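Aspartate aminotransferase (PDB 3K7Y) probably catalyses, as a pyridoxal-phosphate-dependent homodimer, the reversible transfer of an amino group from L-aspartate to 2-oxoglutarate, giving oxaloacetate and L-glutamate. Local coordinates at residues K57-T60 / E61-E65; L114-L117 / K118-V122; N134-N137 / M138-R142; T322-R325 / I326-F329; G385-K388 / N389-D392. All coordinates share one frame; numbering follows the deposited sequence.

Interaction 1. Residues K57-T60 / E61-E65; sequences KLVT and ENYKE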
loop_
_atom_site.group_PDB
_atom_site.type_symbol
_atom_site.label_atom_id
_atom_site.label_comp_id
_atom_site.label_asym_id
_atom_site.label_seq_id
_atom_site.Cartn_x
_atom_site.Cartn_y
_atom_site.Cartn_z
ATOM N N LYS A 57 -0.965 5.504 -21.759
ATOM C CA LYS A 57 -0.378 5.005 -23.002
ATOM C C LYS A 57 1.121 5.244 -23.022
ATOM O O LYS A 57 1.893 4.300 -23.135
ATOM C CB LYS A 57 -1.039 5.646 -24.231
ATOM C CG LYS A 57 -2.310 4.937 -24.699
ATOM C CD LYS A 57 -2.864 5.516 -26.000
ATOM C CE LYS A 57 -3.936 6.576 -25.739
ATOM N NZ LYS A 57 -4.570 7.048 -27.013
ATOM N N LEU A 58 1.522 6.505 -22.888
ATOM C CA LEU A 58 2.931 6.878 -22.781
ATOM C C LEU A 58 3.755 5.927 -21.912
ATOM O O LEU A 58 4.901 5.616 -22.242
ATOM C CB LEU A 58 3.065 8.305 -22.232
ATOM C CG LEU A 58 3.285 9.481 -23.184
ATOM C CD1 LEU A 58 4.383 9.183 -24.211
ATOM C CD2 LEU A 58 1.996 9.883 -23.873
ATOM N N VAL A 59 3.168 5.473 -20.806
ATOM C CA VAL A 59 3.884 4.652 -19.830
ATOM C C VAL A 59 4.139 3.221 -20.281
ATOM O O VAL A 59 5.182 2.648 -19.986
ATOM C CB VAL A 59 3.185 4.660 -18.460
ATOM C CG1 VAL A 59 3.578 3.444 -17.629
ATOM C CG2 VAL A 59 3.525 5.941 -17.727
ATOM N N THR A 60 3.192 2.641 -21.001
ATOM C CA THR A 60 3.365 1.276 -21.456
ATOM C C THR A 60 4.146 1.272 -22.766
ATOM O O THR A 60 4.227 0.255 -23.442
ATOM C CB THR A 60 2.021 0.544 -21.599
ATOM O OG1 THR A 60 1.495 0.747 -22.910
ATOM C CG2 THR A 60 1.025 1.050 -20.565
ATOM N N GLU A 61 4.719 2.425 -23.105
ATOM C CA GLU A 61 5.528 2.591 -24.309
ATOM C C GLU A 61 7.000 2.741 -23.975
ATOM O O GLU A 61 7.863 2.367 -24.769
ATOM C CB GLU A 61 5.074 3.824 -25.093
ATOM C CG GLU A 61 4.519 3.538 -26.485
ATOM C CD GLU A 61 3.330 2.581 -26.483
ATOM O OE1 GLU A 61 3.362 1.618 -27.285
ATOM O OE2 GLU A 61 2.375 2.784 -25.693
ATOM N N ASN A 62 7.278 3.290 -22.799
ATOM C CA ASN A 62 8.627 3.706 -22.450
ATOM C C ASN A 62 9.288 2.787 -21.444
ATOM O O ASN A 62 10.463 2.958 -21.092
ATOM C CB ASN A 62 8.590 5.138 -21.931
ATOM C CG ASN A 62 8.138 6.120 -22.991
ATOM O OD1 ASN A 62 7.124 5.908 -23.663
ATOM N ND2 ASN A 62 8.903 7.194 -23.167
ATOM N N TYR A 63 8.523 1.795 -21.007
ATOM C CA TYR A 63 8.906 0.976 -19.880
ATOM C C TYR A 63 8.539 -0.481 -20.119
ATOM O O TYR A 63 7.401 -0.786 -20.483
ATOM C CB TYR A 63 8.182 1.474 -18.639
ATOM C CG TYR A 63 8.495 2.902 -18.210
ATOM C CD1 TYR A 63 9.769 3.255 -17.749
ATOM C CD2 TYR A 63 7.501 3.889 -18.214
ATOM C CE1 TYR A 63 10.046 4.551 -17.325
ATOM C CE2 TYR A 63 7.773 5.188 -17.795
ATOM C CZ TYR A 63 9.044 5.508 -17.353
ATOM O OH TYR A 63 9.316 6.785 -16.932
ATOM N N LYS A 64 9.497 -1.378 -19.900
ATOM C CA LYS A 64 9.258 -2.807 -20.069
ATOM C C LYS A 64 9.597 -3.614 -18.811
ATOM O O LYS A 64 8.935 -4.603 -18.489
ATOM C CB LYS A 64 9.975 -3.353 -21.322
ATOM C CG LYS A 64 11.438 -2.898 -21.527
ATOM C CD LYS A 64 11.560 -1.613 -22.389
ATOM C CE LYS A 64 12.855 -0.839 -22.076
ATOM N NZ LYS A 64 12.962 -0.405 -20.625
ATOM N N GLU A 65 10.626 -3.178 -18.096
ATOM C CA GLU A 65 10.990 -3.758 -16.804
ATOM C C GLU A 65 10.137 -3.197 -15.664
ATOM O O GLU A 65 9.692 -2.049 -15.728
ATOM C CB GLU A 65 12.436 -3.428 -16.508
ATOM C CG GLU A 65 13.432 -4.382 -17.084
ATOM C CD GLU A 65 14.827 -4.124 -16.534
ATOM O OE1 GLU A 65 14.966 -3.320 -15.577
ATOM O OE2 GLU A 65 15.790 -4.729 -17.062
#
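Val59 and Tyr63 meet one turn apart where helix 50-62 runs out. The aromatic CD2 of Tyr63 comes to 4.0 Å from the methyl CG1 of Val59, the two side chains slanting past each other. The same CD2 lies 3.2 Å from Val59 O, so that the carbonyl oxygen sits at the edge of the ring, near its plane. With its CG placed opposite its own carbonyl carbon (chi1 -62°), Tyr63 turns the ring back alongside the last turn, and CB of Asn62 lies over one ring face, offset toward the rim. Beneath these side chains the backbone bonding frays: Leu58 O takes two weak hydrogen bonds, from Glu61 N at 3.3 Å and from Asn62 N at 3.4 Å, the second bent to 121° at the hydrogen. Glu61 folds at chi2 (58°) and its chain slants across that of Thr60. Outside the segment pair, helix 291-302 lies against this end of the helix, Val59 touching Ile296 and Tyr63 touching Arg295, whose NH2 also bonds Glu65 O. Thr60 packs on Thr60 of the second subunit. The arrangement is a fraying helix C-terminus, passing from i to i+4 toward i to i+3 bonding, at the dimer interface of an aspartate aminotransferase.

Interaction 2. Residues L114-L117 / K118-V122; sequences LEFL and KMLNV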
loop_
_atom_site.group_PDB
_atom_site.type_symbol
_atom_site.label_atom_id
_atom_site.label_comp_id
_atom_site.label_asym_id
_atom_site.label_seq_id
_atom_site.Cartn_x
_atom_site.Cartn_y
_atom_site.Cartn_z
ATOM N N LEU A 114 1.767 9.345 10.684
ATOM C CA LEU A 114 1.328 9.086 12.044
ATOM C C LEU A 114 2.201 8.003 12.654
ATOM O O LEU A 114 2.623 8.113 13.807
ATOM C CB LEU A 114 -0.150 8.728 12.092
ATOM C CG LEU A 114 -1.161 9.836 11.771
ATOM C CD1 LEU A 114 -2.529 9.237 11.617
ATOM C CD2 LEU A 114 -1.197 10.872 12.851
ATOM N N GLU A 115 2.517 6.977 11.872
ATOM C CA GLU A 115 3.449 5.960 12.352
ATOM C C GLU A 115 4.754 6.653 12.696
ATOM O O GLU A 115 5.433 6.271 13.646
ATOM C CB GLU A 115 3.681 4.823 11.341
ATOM C CG GLU A 115 2.547 3.832 11.188
ATOM C CD GLU A 115 2.137 3.122 12.485
ATOM O OE1 GLU A 115 1.369 2.132 12.403
ATOM O OE2 GLU A 115 2.548 3.536 13.594
ATOM N N PHE A 116 5.082 7.694 11.936
ATOM C CA PHE A 116 6.344 8.407 12.150
ATOM C C PHE A 116 6.298 9.275 13.393
ATOM O O PHE A 116 7.325 9.529 14.011
ATOM C CB PHE A 116 6.745 9.255 10.934
ATOM C CG PHE A 116 8.019 10.028 11.140
ATOM C CD1 PHE A 116 9.212 9.365 11.431
ATOM C CD2 PHE A 116 8.026 11.412 11.058
ATOM C CE1 PHE A 116 10.401 10.061 11.626
ATOM C CE2 PHE A 116 9.215 12.133 11.251
ATOM C CZ PHE A 116 10.413 11.448 11.537
ATOM N N LEU A 117 5.099 9.732 13.742
ATOM C CA LEU A 117 4.929 10.535 14.932
ATOM C C LEU A 117 4.988 9.691 16.208
ATOM O O LEU A 117 5.537 10.153 17.208
ATOM C CB LEU A 117 3.663 11.404 14.855
ATOM C CG LEU A 117 3.580 12.480 13.748
ATOM C CD1 LEU A 117 2.417 13.406 13.967
ATOM C CD2 LEU A 117 4.867 13.313 13.602
ATOM N N LYS A 118 4.458 8.462 16.183
ATOM C CA LYS A 118 4.556 7.572 17.365
ATOM C C LYS A 118 6.014 7.322 17.655
ATOM O O LYS A 118 6.414 7.123 18.794
ATOM C CB LYS A 118 3.817 6.234 17.172
ATOM C CG LYS A 118 2.618 6.001 18.106
ATOM C CD LYS A 118 3.054 5.649 19.546
ATOM C CE LYS A 118 1.859 5.315 20.481
ATOM N NZ LYS A 118 0.976 6.478 20.876
ATOM N N MET A 119 6.796 7.365 16.589
ATOM C CA MET A 119 8.227 7.202 16.645
ATOM C C MET A 119 8.904 8.208 17.541
ATOM O O MET A 119 9.998 7.961 18.023
ATOM C CB MET A 119 8.779 7.362 15.247
ATOM C CG MET A 119 9.301 6.099 14.662
ATOM S SD MET A 119 11.074 6.242 14.625
ATOM C CE MET A 119 11.438 4.868 13.531
ATOM N N LEU A 120 8.252 9.346 17.748
ATOM C CA LEU A 120 8.824 10.445 18.526
ATOM C C LEU A 120 8.091 10.623 19.871
ATOM O O LEU A 120 7.518 9.676 20.413
ATOM C CB LEU A 120 8.854 11.742 17.682
ATOM C CG LEU A 120 9.386 11.647 16.229
ATOM C CD1 LEU A 120 9.106 12.896 15.415
ATOM C CD2 LEU A 120 10.874 11.316 16.146
ATOM N N ASN A 121 8.145 11.830 20.422
ATOM C CA ASN A 121 7.441 12.156 21.669
ATOM C C ASN A 121 6.150 12.879 21.311
ATOM O O ASN A 121 5.958 14.063 21.668
ATOM C CB ASN A 121 8.330 13.030 22.603
ATOM C CG ASN A 121 7.651 13.381 23.964
ATOM O OD1 ASN A 121 8.040 14.350 24.629
ATOM N ND2 ASN A 121 6.646 12.592 24.365
ATOM N N VAL A 122 5.279 12.184 20.581
ATOM C CA VAL A 122 4.062 12.813 20.097
ATOM C C VAL A 122 2.854 12.119 20.715
ATOM O O VAL A 122 2.440 11.050 20.274
ATOM C CB VAL A 122 4.014 12.853 18.562
ATOM C CG1 VAL A 122 2.847 13.676 18.103
ATOM C CG2 VAL A 122 5.289 13.448 18.005
#
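Helix 105-118 ends here by a change of backbone partner: Lys118 N bonds Leu114 O across a full turn (3.0 Å), Met119 N reaches Glu115 O only weakly, and Leu120 N then turns to Leu117 O, three residues back, at 2.9 Å. This last donor stands above the carbonyl plane, 61° out of it, as the chain tightens before leaving the helix. Val122 folds back on Leu117, CB to CB at 4.0 Å, and its CG1 lies 4.2 Å from Leu117 CD1. Val122 CG1 stands opposite its own backbone N (chi1 -172°), which brings both methyls near the leucine. The Phe116 ring is met obliquely by Leu120, whose CD1 is 4.2 Å from Phe116 CE2. Lys118 bends at chi2 and chi4 and carries its ammonium away from the contact to Gly143 O, with a cation-pi contact to Phe144. That same Phe144 touches Leu117 and Val122, while Phe116 packs on helix 268-283 and on Leu8 of the second subunit. The whole is a helix C-terminus turning through a short loop, with Val122 folded back on Leu117, into strand 124-128, a helix-to-strand connection in the large domain of the fold-type I aminotransferases.

Interaction 3. Residues N134-N137 / M138-R142; sequences NHVN and MIESR
Asn137 O is gripped twice by Ser141, by the hydroxyl OG at 2.6 Å and by the backbone N at 3.1 Å, the two donors arriving from opposite faces of the carbonyl plane. Ser141 can do this because its OG lies between its own N and carbonyl carbon (chi1 63°), turned back over the preceding turn. The hydroxyl thus donates to the last turn of the helix. Farther back, the bond from Met138 N to Asn134 O, 2.7 Å, is almost straight, 176° at the hydrogen. Glu140 N follows in the same pattern to Val136 O at 2.9 Å. These bonds build helix 133-140, the crossover helix of a beta-alpha-beta unit between strands 124-128 and 145-153, in the large cofactor-binding domain. Among the side chains, Met138 CG approaches Asn134 ND2 to 3.7 Å, the two chains slanting across each other. The amide oxygen OD1 of Asn134 bonds Arg283 of the second subunit, so this amide is fixed from the dimer partner. Val136 and Glu140 lie alongside, pointing the same way, with Glu140 OE1 3.7 Å from Val136 CG1. Inward, the rings of His135 and Tyr132 meet edge-to-face, beside the bound pyridoxal phosphate, whose pocket includes Tyr132. Met138 rests on Thr107 and Ile110 of helix 105-118, both pocket residues, whereas Val136 and Ile139 turn to Leu146 on strand 145-153.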
loop_
_atom_site.group_PDB
_atom_site.type_symbol
_atom_site.label_atom_id
_atom_site.label_comp_id
_atom_site.label_asym_id
_atom_site.label_seq_id
_atom_site.Cartn_x
_atom_site.Cartn_y
_atom_site.Cartn_z
ATOM N N ASN A 134 -11.969 10.034 8.667
ATOM C CA ASN A 134 -10.870 9.078 8.806
ATOM C C ASN A 134 -9.733 9.594 9.697
ATOM O O ASN A 134 -9.248 8.847 10.555
ATOM C CB ASN A 134 -10.368 8.520 7.469
ATOM C CG ASN A 134 -10.270 6.983 7.476
ATOM O OD1 ASN A 134 -10.357 6.320 6.425
ATOM N ND2 ASN A 134 -10.124 6.410 8.666
ATOM N N HIS A 135 -9.347 10.859 9.573
ATOM C CA HIS A 135 -8.392 11.393 10.525
ATOM C C HIS A 135 -8.723 10.895 11.936
ATOM O O HIS A 135 -7.847 10.377 12.636
ATOM C CB HIS A 135 -8.359 12.927 10.531
ATOM C CG HIS A 135 -7.776 13.547 9.293
ATOM N ND1 HIS A 135 -7.149 12.814 8.304
ATOM C CD2 HIS A 135 -7.707 14.840 8.900
ATOM C CE1 HIS A 135 -6.740 13.626 7.345
ATOM N NE2 HIS A 135 -7.066 14.861 7.684
ATOM N N VAL A 136 -9.981 11.035 12.361
ATOM C CA VAL A 136 -10.361 10.577 13.698
ATOM C C VAL A 136 -9.946 9.125 13.862
ATOM O O VAL A 136 -9.188 8.814 14.792
ATOM C CB VAL A 136 -11.858 10.726 14.016
ATOM C CG1 VAL A 136 -12.144 10.199 15.386
ATOM C CG2 VAL A 136 -12.280 12.170 13.959
ATOM N N ASN A 137 -10.406 8.258 12.951
ATOM C CA ASN A 137 -10.134 6.816 13.055
ATOM C C ASN A 137 -8.641 6.501 13.027
ATOM O O ASN A 137 -8.139 5.732 13.839
ATOM C CB ASN A 137 -10.850 6.014 11.952
ATOM C CG ASN A 137 -10.782 4.486 12.186
ATOM O OD1 ASN A 137 -11.400 3.961 13.115
ATOM N ND2 ASN A 137 -10.033 3.785 11.353
ATOM N N MET A 138 -7.944 7.114 12.089
ATOM C CA MET A 138 -6.526 6.852 11.916
ATOM C C MET A 138 -5.703 7.299 13.132
ATOM O O MET A 138 -4.804 6.584 13.573
ATOM C CB MET A 138 -6.004 7.541 10.670
ATOM C CG MET A 138 -6.603 7.084 9.378
ATOM S SD MET A 138 -5.355 7.546 8.179
ATOM C CE MET A 138 -4.755 5.942 7.691
ATOM N N ILE A 139 -6.009 8.483 13.661
ATOM C CA ILE A 139 -5.305 8.996 14.823
ATOM C C ILE A 139 -5.568 8.129 16.039
ATOM O O ILE A 139 -4.633 7.634 16.664
ATOM C CB ILE A 139 -5.707 10.441 15.150
ATOM C CG1 ILE A 139 -4.919 11.411 14.280
ATOM C CG2 ILE A 139 -5.409 10.754 16.611
ATOM C CD1 ILE A 139 -5.686 12.005 13.158
ATOM N N GLU A 140 -6.851 7.945 16.345
ATOM C CA GLU A 140 -7.289 7.384 17.606
ATOM C C GLU A 140 -6.894 5.944 17.724
ATOM O O GLU A 140 -6.257 5.536 18.695
ATOM C CB GLU A 140 -8.797 7.514 17.734
ATOM C CG GLU A 140 -9.263 8.878 18.263
ATOM C CD GLU A 140 -10.482 8.718 19.144
ATOM O OE1 GLU A 140 -11.552 8.389 18.572
ATOM O OE2 GLU A 140 -10.355 8.869 20.397
ATOM N N SER A 141 -7.253 5.165 16.721
ATOM C CA SER A 141 -6.916 3.747 16.742
ATOM C C SER A 141 -5.416 3.439 16.818
ATOM O O SER A 141 -5.047 2.275 16.774
ATOM C CB SER A 141 -7.606 2.974 15.595
ATOM O OG SER A 141 -7.185 3.401 14.308
ATOM N N ARG A 142 -4.549 4.447 16.955
ATOM C CA ARG A 142 -3.165 4.179 17.424
ATOM C C ARG A 142 -2.765 4.889 18.706
ATOM O O ARG A 142 -1.581 5.141 18.951
ATOM C CB ARG A 142 -2.096 4.291 16.329
ATOM C CG ARG A 142 -2.167 5.468 15.434
ATOM C CD ARG A 142 -1.418 5.168 14.142
ATOM N NE ARG A 142 -2.328 4.771 13.080
ATOM C CZ ARG A 142 -1.948 4.444 11.845
ATOM N NH1 ARG A 142 -0.661 4.443 11.506
ATOM N NH2 ARG A 142 -2.861 4.095 10.947
#

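Interaction 4. Residues T322-R325 / I326-F329; sequences TNNR and ILFF
Asn323 O receives the amide of Leu327 at 2.9 Å, with the N-H aimed almost straight at it (170°). On either side of this bond in sequence, Ile326 N reaches Thr322 O at 3.1 Å and Phe328 N reaches Asn324 O at 3.0 Å, both donors tilted from the carbonyl plane. The fourth, Phe329 N to Arg325 O, is weak at 3.4 Å. This is regular i to i+4 bonding in the long helix 304-335. Arg325 and Phe329, one turn apart, run alongside each other in the same direction: Arg325 CG lies at the ring edge, in its plane, 3.5 Å from Phe329 CE2. The arginine methylene points there because CG stands opposite the backbone N (chi1 -179°); beyond it the chain bends at chi3 and lays the guanidinium 24° from the ring plane. NH2 is held by the carbonyl oxygens of Gly353 and Phe355, so the CG methylene lies at the ring while the guanidinium reaches those carbonyls. One face of the Phe329 ring carries CD2 of Phe328, over its centre, and Tyr348 meets the ring at a shallow angle. Ile326 folds over its own turn, with CD1 3.6 Å from Thr322 O. Phe328 turns to helix 390-403, touching Ile394.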
loop_
_atom_site.group_PDB
_atom_site.type_symbol
_atom_site.label_atom_id
_atom_site.label_comp_id
_atom_site.label_asym_id
_atom_site.label_seq_id
_atom_site.Cartn_x
_atom_site.Cartn_y
_atom_site.Cartn_z
ATOM N N THR A 322 -17.994 24.868 -8.974
ATOM C CA THR A 322 -18.487 25.998 -8.186
ATOM C C THR A 322 -19.725 26.609 -8.852
ATOM O O THR A 322 -20.582 27.152 -8.164
ATOM C CB THR A 322 -17.407 27.055 -7.802
ATOM O OG1 THR A 322 -17.277 28.015 -8.837
ATOM C CG2 THR A 322 -16.062 26.431 -7.527
ATOM N N ASN A 323 -19.836 26.458 -10.177
ATOM C CA ASN A 323 -21.031 26.881 -10.941
ATOM C C ASN A 323 -22.255 26.025 -10.606
ATOM O O ASN A 323 -23.307 26.542 -10.224
ATOM C CB ASN A 323 -20.779 26.869 -12.466
ATOM C CG ASN A 323 -19.782 27.950 -12.924
ATOM O OD1 ASN A 323 -19.271 28.732 -12.116
ATOM N ND2 ASN A 323 -19.500 27.983 -14.229
ATOM N N ASN A 324 -22.101 24.713 -10.758
ATOM C CA ASN A 324 -23.080 23.725 -10.311
ATOM C C ASN A 324 -23.631 23.972 -8.878
ATOM O O ASN A 324 -24.819 23.793 -8.631
ATOM C CB ASN A 324 -22.437 22.340 -10.388
ATOM C CG ASN A 324 -23.378 21.275 -10.930
ATOM O OD1 ASN A 324 -24.322 21.581 -11.670
ATOM N ND2 ASN A 324 -23.110 20.007 -10.582
ATOM N N ARG A 325 -22.759 24.372 -7.945
ATOM C CA ARG A 325 -23.145 24.750 -6.575
ATOM C C ARG A 325 -24.002 26.017 -6.530
ATOM O O ARG A 325 -25.011 26.075 -5.814
ATOM C CB ARG A 325 -21.897 24.946 -5.704
ATOM C CG ARG A 325 -22.178 25.324 -4.248
ATOM C CD ARG A 325 -20.929 25.820 -3.538
ATOM N NE ARG A 325 -20.012 24.741 -3.182
ATOM C CZ ARG A 325 -19.030 24.294 -3.964
ATOM N NH1 ARG A 325 -18.829 24.827 -5.167
ATOM N NH2 ARG A 325 -18.237 23.310 -3.549
ATOM N N ILE A 326 -23.590 27.041 -7.274
ATOM C CA ILE A 326 -24.398 28.257 -7.415
ATOM C C ILE A 326 -25.805 27.912 -7.924
ATOM O O ILE A 326 -26.789 28.204 -7.254
ATOM C CB ILE A 326 -23.682 29.327 -8.289
ATOM C CG1 ILE A 326 -22.649 30.059 -7.446
ATOM C CG2 ILE A 326 -24.667 30.320 -8.920
ATOM C CD1 ILE A 326 -21.517 30.591 -8.254
ATOM N N LEU A 327 -25.880 27.252 -9.082
ATOM C CA LEU A 327 -27.152 26.814 -9.660
ATOM C C LEU A 327 -28.013 26.129 -8.614
ATOM O O LEU A 327 -29.191 26.457 -8.445
ATOM C CB LEU A 327 -26.917 25.832 -10.812
ATOM C CG LEU A 327 -28.072 25.416 -11.737
ATOM C CD1 LEU A 327 -27.711 24.137 -12.448
ATOM C CD2 LEU A 327 -29.379 25.203 -11.029
ATOM N N PHE A 328 -27.408 25.176 -7.917
ATOM C CA PHE A 328 -28.119 24.318 -6.991
ATOM C C PHE A 328 -28.955 25.074 -5.938
ATOM O O PHE A 328 -30.160 24.847 -5.826
ATOM C CB PHE A 328 -27.144 23.315 -6.350
ATOM C CG PHE A 328 -27.779 22.427 -5.317
ATOM C CD1 PHE A 328 -28.782 21.533 -5.665
ATOM C CD2 PHE A 328 -27.381 22.495 -3.989
ATOM C CE1 PHE A 328 -29.384 20.719 -4.704
ATOM C CE2 PHE A 328 -27.973 21.679 -3.022
ATOM C CZ PHE A 328 -28.981 20.789 -3.382
ATOM N N PHE A 329 -28.325 25.977 -5.187
ATOM C CA PHE A 329 -29.036 26.718 -4.139
ATOM C C PHE A 329 -30.045 27.675 -4.729
ATOM O O PHE A 329 -30.994 28.076 -4.058
ATOM C CB PHE A 329 -28.066 27.454 -3.210
ATOM C CG PHE A 329 -27.148 26.532 -2.467
ATOM C CD1 PHE A 329 -27.607 25.802 -1.374
ATOM C CD2 PHE A 329 -25.839 26.367 -2.877
ATOM C CE1 PHE A 329 -26.783 24.929 -0.705
ATOM C CE2 PHE A 329 -24.999 25.499 -2.208
ATOM C CZ PHE A 329 -25.473 24.774 -1.121
#

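Interaction 5. Residues G385-K388 / N389-D392; sequences GITK and NNVD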
loop_
_atom_site.group_PDB
_atom_site.type_symbol
_atom_site.label_atom_id
_atom_site.label_comp_id
_atom_site.label_asym_id
_atom_site.label_seq_id
_atom_site.Cartn_x
_atom_site.Cartn_y
_atom_site.Cartn_z
ATOM N N GLY A 385 -22.485 15.616 -8.563
ATOM C CA GLY A 385 -23.489 14.648 -8.990
ATOM C C GLY A 385 -24.879 15.230 -9.148
ATOM O O GLY A 385 -25.877 14.529 -8.957
ATOM N N ILE A 386 -24.952 16.513 -9.495
ATOM C CA ILE A 386 -26.241 17.167 -9.717
ATOM C C ILE A 386 -26.316 17.646 -11.165
ATOM O O ILE A 386 -25.780 18.703 -11.510
ATOM C CB ILE A 386 -26.500 18.338 -8.732
ATOM C CG1 ILE A 386 -26.442 17.866 -7.279
ATOM C CG2 ILE A 386 -27.863 18.909 -8.984
ATOM C CD1 ILE A 386 -26.119 18.950 -6.280
ATOM N N THR A 387 -26.967 16.854 -12.011
ATOM C CA THR A 387 -27.077 17.192 -13.422
ATOM C C THR A 387 -28.192 18.209 -13.624
ATOM O O THR A 387 -29.053 18.388 -12.762
ATOM C CB THR A 387 -27.314 15.935 -14.318
ATOM O OG1 THR A 387 -26.416 14.888 -13.937
ATOM C CG2 THR A 387 -27.081 16.247 -15.806
ATOM N N LYS A 388 -28.132 18.890 -14.767
ATOM C CA LYS A 388 -29.196 19.742 -15.274
ATOM C C LYS A 388 -30.563 19.045 -15.207
ATOM O O LYS A 388 -31.592 19.697 -15.024
ATOM C CB LYS A 388 -28.864 20.125 -16.720
ATOM C CG LYS A 388 -29.748 21.201 -17.337
ATOM C CD LYS A 388 -29.338 21.452 -18.782
ATOM C CE LYS A 388 -29.999 22.697 -19.361
ATOM N NZ LYS A 388 -29.315 23.096 -20.624
ATOM N N ASN A 389 -30.564 17.723 -15.359
ATOM C CA ASN A 389 -31.781 16.931 -15.221
ATOM C C ASN A 389 -32.199 16.862 -13.763
ATOM O O ASN A 389 -33.389 16.930 -13.434
ATOM C CB ASN A 389 -31.557 15.512 -15.754
ATOM C CG ASN A 389 -30.982 15.495 -17.160
ATOM O OD1 ASN A 389 -30.104 16.294 -17.496
ATOM N ND2 ASN A 389 -31.469 14.570 -17.987
ATOM N N ASN A 390 -31.192 16.768 -12.897
ATOM C CA ASN A 390 -31.368 16.401 -11.497
ATOM C C ASN A 390 -31.922 17.485 -10.587
ATOM O O ASN A 390 -32.762 17.202 -9.731
ATOM C CB ASN A 390 -30.058 15.852 -10.932
ATOM C CG ASN A 390 -29.803 14.414 -11.351
ATOM O OD1 ASN A 390 -29.803 13.510 -10.516
ATOM N ND2 ASN A 390 -29.609 14.190 -12.656
ATOM N N VAL A 391 -31.457 18.718 -10.781
ATOM C CA VAL A 391 -31.814 19.839 -9.911
ATOM C C VAL A 391 -33.267 19.840 -9.421
ATOM O O VAL A 391 -33.505 19.821 -8.214
ATOM C CB VAL A 391 -31.467 21.207 -10.538
ATOM C CG1 VAL A 391 -29.997 21.503 -10.374
ATOM C CG2 VAL A 391 -31.875 21.258 -12.011
ATOM N N ASP A 392 -34.229 19.847 -10.346
ATOM C CA ASP A 392 -35.638 19.872 -9.960
ATOM C C ASP A 392 -35.910 18.803 -8.924
ATOM O O ASP A 392 -36.173 19.117 -7.767
ATOM C CB ASP A 392 -36.579 19.713 -11.173
ATOM C CG ASP A 392 -38.041 19.340 -10.777
ATOM O OD1 ASP A 392 -38.783 18.823 -11.651
ATOM O OD2 ASP A 392 -38.453 19.556 -9.605
#
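Ile386 and Val391 make the apolar contact of this turn, methyl CG2 of the isoleucine 3.6 Å from CG1 of the valine, with the two side chains crossing at about a right angle. The isoleucine presents that methyl because CG2 stands opposite its backbone N, while Val391 sets CG1 opposite its own carbonyl carbon (chi1 -80°). Its other methyl, CG2, lies between N and carbonyl carbon, 3.4 Å from Lys388 O. Thr387 faces two asparagines. Its CG2 runs beside Asn389, pointing the same way, 3.5 Å from Asn389 OD1. Asn390 instead slants across the threonine: with CG beside its backbone N (chi1 -78°), the amide folds back so that ND2 lies 3.3 Å from Thr387 CB and 3.5 Å from Thr387 OG1. Lys388 stretches its chain away beyond CG. Under these side chains Thr387 O accepts Val391 N at 3.1 Å, the N-H arriving nearly along the C=O axis, and a weak bond from Asn390 N at 2.7 Å. Such bonds lead the chain into helical turns. The turn leads from the loop after strand 380-382 into helix 390-403, and lies against helix 304-335: Asn324 ND2 bonds Ile386 O, Phe328 packs on Ile386, and Leu327 and Lys331 pack on Val391.

How the interactions relate
The five contacts follow one another along the chain, each a helix turn or helix end. Interactions 2 and 3 have centres 13 Å apart and touch: Leu114 packs on Met138 and Ile139, and Glu115 makes a long, weak ion pair with Arg142, so helices 105-118 and 133-140 lie together beside the central mixed sheet and the cofactor. Interactions 4 and 5, centres 10 Å apart, join helix 304-335 to the start of helix 390-403, on the other side of the chain's centre from interaction 2. Interaction 1 stands apart, its centre 38 to 41 Å from those of the others. Interactions 1, 2 and 3 also touch the second subunit, whereas no other chain of the assembly touches 4 and 5.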